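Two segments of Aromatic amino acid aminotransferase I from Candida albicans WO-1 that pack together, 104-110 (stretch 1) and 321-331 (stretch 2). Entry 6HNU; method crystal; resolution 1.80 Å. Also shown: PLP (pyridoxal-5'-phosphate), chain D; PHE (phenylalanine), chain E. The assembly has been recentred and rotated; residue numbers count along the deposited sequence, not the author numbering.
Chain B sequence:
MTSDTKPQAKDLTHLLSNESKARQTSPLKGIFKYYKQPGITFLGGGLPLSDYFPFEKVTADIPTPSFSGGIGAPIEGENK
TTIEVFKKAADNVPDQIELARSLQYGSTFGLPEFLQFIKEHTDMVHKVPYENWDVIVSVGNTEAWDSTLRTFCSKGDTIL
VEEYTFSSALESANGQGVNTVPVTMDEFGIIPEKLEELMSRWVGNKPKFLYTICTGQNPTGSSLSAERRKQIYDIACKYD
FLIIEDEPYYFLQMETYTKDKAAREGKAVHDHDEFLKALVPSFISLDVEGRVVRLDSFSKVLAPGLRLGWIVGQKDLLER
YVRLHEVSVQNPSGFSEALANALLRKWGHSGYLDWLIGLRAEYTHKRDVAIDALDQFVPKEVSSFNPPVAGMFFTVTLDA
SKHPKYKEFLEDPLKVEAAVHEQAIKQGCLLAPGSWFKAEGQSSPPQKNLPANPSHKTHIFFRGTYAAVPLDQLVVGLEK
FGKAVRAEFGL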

# COMPACT_ATOMS: atom_id res chain seq x y z
N GLN B 104 -6.39 13.11 -6.96
CA GLN B 104 -5.20 13.41 -7.80
C GLN B 104 -3.96 12.79 -7.15
O GLN B 104 -3.93 12.68 -5.93
CB GLN B 104 -5.04 14.92 -7.96
CG GLN B 104 -3.92 15.35 -8.91
CD GLN B 104 -4.02 14.70 -10.27
OE1 GLN B 104 -3.58 13.57 -10.48
NE2 GLN B 104 -4.61 15.41 -11.23
N TYR B 105 -2.92 12.48 -7.91
CA TYR B 105 -1.60 12.20 -7.29
C TYR B 105 -1.23 13.40 -6.42
O TYR B 105 -1.56 14.55 -6.76
CB TYR B 105 -0.53 11.97 -8.35
CG TYR B 105 -0.68 10.74 -9.19
CD1 TYR B 105 -0.33 9.49 -8.69
CD2 TYR B 105 -1.15 10.81 -10.49
CE1 TYR B 105 -0.39 8.36 -9.48
CE2 TYR B 105 -1.27 9.68 -11.27
CZ TYR B 105 -0.88 8.45 -10.76
OH TYR B 105 -0.99 7.35 -11.53
N GLY B 106 -0.55 13.18 -5.29
CA GLY B 106 -0.02 14.30 -4.50
C GLY B 106 1.21 13.92 -3.71
O GLY B 106 1.76 12.83 -3.94
N SER B 107 1.61 14.79 -2.77
CA SER B 107 2.81 14.59 -1.91
C SER B 107 2.67 13.25 -1.17
O SER B 107 1.57 12.99 -0.59
CB SER B 107 2.99 15.72 -0.93
OG SER B 107 4.00 15.38 0.01
N THR B 108 3.73 12.46 -1.15
CA THR B 108 3.73 11.13 -0.47
C THR B 108 3.78 11.34 1.06
O THR B 108 3.52 10.39 1.78
CB THR B 108 4.86 10.25 -1.02
OG1 THR B 108 4.43 9.71 -2.29
CG2 THR B 108 5.20 9.08 -0.12
N PHE B 109 4.14 12.53 1.55
CA PHE B 109 4.14 12.83 3.01
C PHE B 109 2.71 12.71 3.55
O PHE B 109 2.53 12.26 4.67
CB PHE B 109 4.67 14.23 3.31
CG PHE B 109 6.16 14.37 3.20
CD1 PHE B 109 6.77 14.56 1.96
CD2 PHE B 109 6.95 14.41 4.33
CE1 PHE B 109 8.13 14.74 1.87
CE2 PHE B 109 8.32 14.60 4.23
CZ PHE B 109 8.91 14.72 2.99
N GLY B 110 1.73 13.12 2.74
CA GLY B 110 0.28 13.03 3.04
C GLY B 110 -0.43 14.32 2.69
O GLY B 110 0.25 15.33 2.38
N TYR B 321 11.60 7.14 4.78
CA TYR B 321 10.30 6.46 4.57
C TYR B 321 9.57 7.07 3.36
O TYR B 321 8.97 6.32 2.60
CB TYR B 321 9.39 6.56 5.78
CG TYR B 321 9.67 5.61 6.92
CD1 TYR B 321 10.59 5.94 7.91
CD2 TYR B 321 8.90 4.48 7.10
CE1 TYR B 321 10.78 5.13 9.02
CE2 TYR B 321 9.10 3.64 8.19
CZ TYR B 321 10.02 3.97 9.16
OH TYR B 321 10.18 3.19 10.28
N VAL B 322 9.54 8.40 3.21
CA VAL B 322 8.80 9.05 2.09
C VAL B 322 9.42 8.61 0.75
O VAL B 322 8.68 8.17 -0.14
CB VAL B 322 8.78 10.58 2.27
CG1 VAL B 322 8.18 11.23 1.03
CG2 VAL B 322 8.02 10.98 3.53
N ARG B 323 10.74 8.60 0.63
CA ARG B 323 11.43 8.11 -0.59
C ARG B 323 10.98 6.68 -0.89
O ARG B 323 10.67 6.37 -2.05
CB ARG B 323 12.94 8.16 -0.39
CG ARG B 323 13.45 9.58 -0.15
CD ARG B 323 13.32 10.46 -1.40
NE ARG B 323 12.05 11.17 -1.57
CZ ARG B 323 11.69 12.31 -0.98
NH1 ARG B 323 12.46 12.91 -0.09
NH2 ARG B 323 10.52 12.85 -1.28
N LEU B 324 10.93 5.81 0.11
CA LEU B 324 10.50 4.42 -0.11
C LEU B 324 9.03 4.40 -0.51
O LEU B 324 8.70 3.73 -1.53
CB LEU B 324 10.73 3.59 1.15
CG LEU B 324 10.17 2.17 1.12
CD1 LEU B 324 10.73 1.36 -0.03
CD2 LEU B 324 10.49 1.48 2.45
N HIS B 325 8.18 5.14 0.20
CA HIS B 325 6.73 5.19 -0.11
C HIS B 325 6.48 5.60 -1.57
O HIS B 325 5.59 5.02 -2.19
CB HIS B 325 6.01 6.11 0.86
CG HIS B 325 5.71 5.50 2.18
ND1 HIS B 325 5.22 6.25 3.20
CD2 HIS B 325 5.75 4.23 2.63
CE1 HIS B 325 4.98 5.48 4.24
NE2 HIS B 325 5.30 4.26 3.94
N GLU B 326 7.22 6.59 -2.10
CA GLU B 326 7.13 7.07 -3.50
C GLU B 326 7.17 5.92 -4.51
O GLU B 326 6.42 6.01 -5.47
CB GLU B 326 8.23 8.08 -3.83
CG GLU B 326 7.81 9.42 -3.32
CD GLU B 326 8.90 10.46 -3.22
OE1 GLU B 326 10.09 10.13 -3.41
OE2 GLU B 326 8.53 11.62 -2.91
N VAL B 327 7.99 4.90 -4.29
CA VAL B 327 8.17 3.77 -5.26
C VAL B 327 7.62 2.45 -4.73
O VAL B 327 7.87 1.41 -5.36
CB VAL B 327 9.65 3.66 -5.64
CG1 VAL B 327 10.10 4.95 -6.31
CG2 VAL B 327 10.53 3.32 -4.44
N SER B 328 6.88 2.45 -3.62
CA SER B 328 6.21 1.24 -3.07
C SER B 328 4.69 1.52 -3.05
O SER B 328 4.06 1.43 -4.14
CB SER B 328 6.83 0.84 -1.75
OG SER B 328 6.61 1.79 -0.72
N VAL B 329 4.15 2.10 -2.00
CA VAL B 329 2.66 2.23 -1.89
C VAL B 329 2.15 3.53 -2.50
O VAL B 329 0.93 3.56 -2.77
CB VAL B 329 2.16 2.03 -0.46
CG1 VAL B 329 2.40 0.60 -0.03
CG2 VAL B 329 2.78 3.00 0.52
N GLN B 330 2.99 4.55 -2.65
CA GLN B 330 2.71 5.85 -3.28
C GLN B 330 1.96 6.75 -2.29
O GLN B 330 2.51 7.80 -1.84
CB GLN B 330 2.02 5.56 -4.61
CG GLN B 330 2.48 6.47 -5.73
CD GLN B 330 1.72 7.77 -5.69
OE1 GLN B 330 0.55 7.80 -5.29
NE2 GLN B 330 2.38 8.84 -6.08
N ASN B 331 0.75 6.35 -1.87
CA ASN B 331 -0.09 7.16 -0.97
C ASN B 331 -1.27 6.31 -0.55
O ASN B 331 -1.61 5.40 -1.26
CB ASN B 331 -0.60 8.42 -1.66
CG ASN B 331 0.18 9.64 -1.22
OD1 ASN B 331 0.56 9.74 -0.05
ND2 ASN B 331 0.39 10.58 -2.14
N1 PLP D . 3.57 2.73 -14.35
C2 PLP D . 3.93 3.62 -15.27
C2A PLP D . 4.78 3.17 -16.40
C3 PLP D . 3.50 4.96 -15.19
O3 PLP D . 3.92 5.84 -16.15
C4 PLP D . 2.71 5.37 -14.10
C4A PLP D . 2.28 6.77 -13.99
C5 PLP D . 2.36 4.41 -13.14
C6 PLP D . 2.85 3.13 -13.28
C5A PLP D . 1.52 4.77 -11.95
O4P PLP D . 0.55 3.73 -11.63
P PLP D . -0.42 3.77 -10.34
O1P PLP D . 0.48 3.52 -9.13
O2P PLP D . -1.39 2.68 -10.70
O3P PLP D . -1.06 5.16 -10.33
N PHE E . 3.10 7.87 -13.59
CA PHE E . 2.96 9.19 -12.88
C PHE E . 3.91 10.21 -13.54
O PHE E . 4.61 10.97 -12.87
CB PHE E . 3.20 8.99 -11.38
CG PHE E . 3.50 10.25 -10.60
CD1 PHE E . 2.71 11.38 -10.74
CD2 PHE E . 4.58 10.29 -9.72
CE1 PHE E . 2.99 12.53 -10.01
CE2 PHE E . 4.85 11.44 -9.00
CZ PHE E . 4.05 12.56 -9.14
OXT PHE E . 3.99 10.30 -14.78
O HOH W 1 -0.63 10.22 -4.67
O HOH W 2 4.32 8.69 3.71
O HOH W 3 6.19 12.91 -2.36

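Stretch 1 has no regular helix or strand and packs against the last part of a helix in stretch 2 and the loop that follows it. The two touch across more than 200 residues of sequence.

Q104 makes no contact with stretch 2. Its OE1 accepts a hydrogen bond from the backbone N of Y105 (2.9 Å), so the side chain folds back on its own stretch.

Y105 is buried and links this contact to the bound ligands. Its CB points sideways to stretch 2, but the ring reaches nearer, with CD1 3.8 Å from NE2 of Q330. Its OH donates a very short hydrogen bond to O3P of PLP (2.5 Å). The bound phenylalanine lies over one face of the ring, with its CD1 3.8 Å from CG of Y105.

G106 meets stretch 2 through water 1. The water accepts from N of G106 (3.0 Å) and from ND2 of N331 (2.8 Å), and donates to OE1 of Q330 (2.8 Å). One water thus ties the backbone of stretch 1 to two neighbouring side chains.

S107 points its CB away from stretch 2 and makes its contact through the backbone. Its O accepts a hydrogen bond from ND2 of N331 (3.1 Å). S107 also opens a type I turn that ends at G110. Its OG accepts from N of F109 (3.2 Å), and its O receives a weak bond from N of G110 (3.3 Å).

T108 is the centre of the contact and has the largest area covered by the other stretch. Its OG1 donates a short hydrogen bond to the backbone O of Q330 (2.7 Å). Its methyl packs on the helix, with CG2 3.2 Å from CB of H325 and 3.6 Å from O of V322. Water 2 joins O of T108 to ND1 of H325, at 2.7 Å from each. Water 3 accepts from N of T108 (2.8 Å) and donates to OE2 of E326 (2.7 Å).

F109 directs its CB away, yet its ring comes back to the helix. V322 covers one face, with CG1 3.6 Å from CE1 of F109. CG2 of V322 sits 3.6 Å from the ring centroid, almost on the ring normal, which is a CH-pi arrangement. R323 stays farther off, its NH2 4.4 Å from CE1 of F109.

G110 closes the turn. At its backbone angles a CB would jam against the preceding carbonyl O, which calls for glycine.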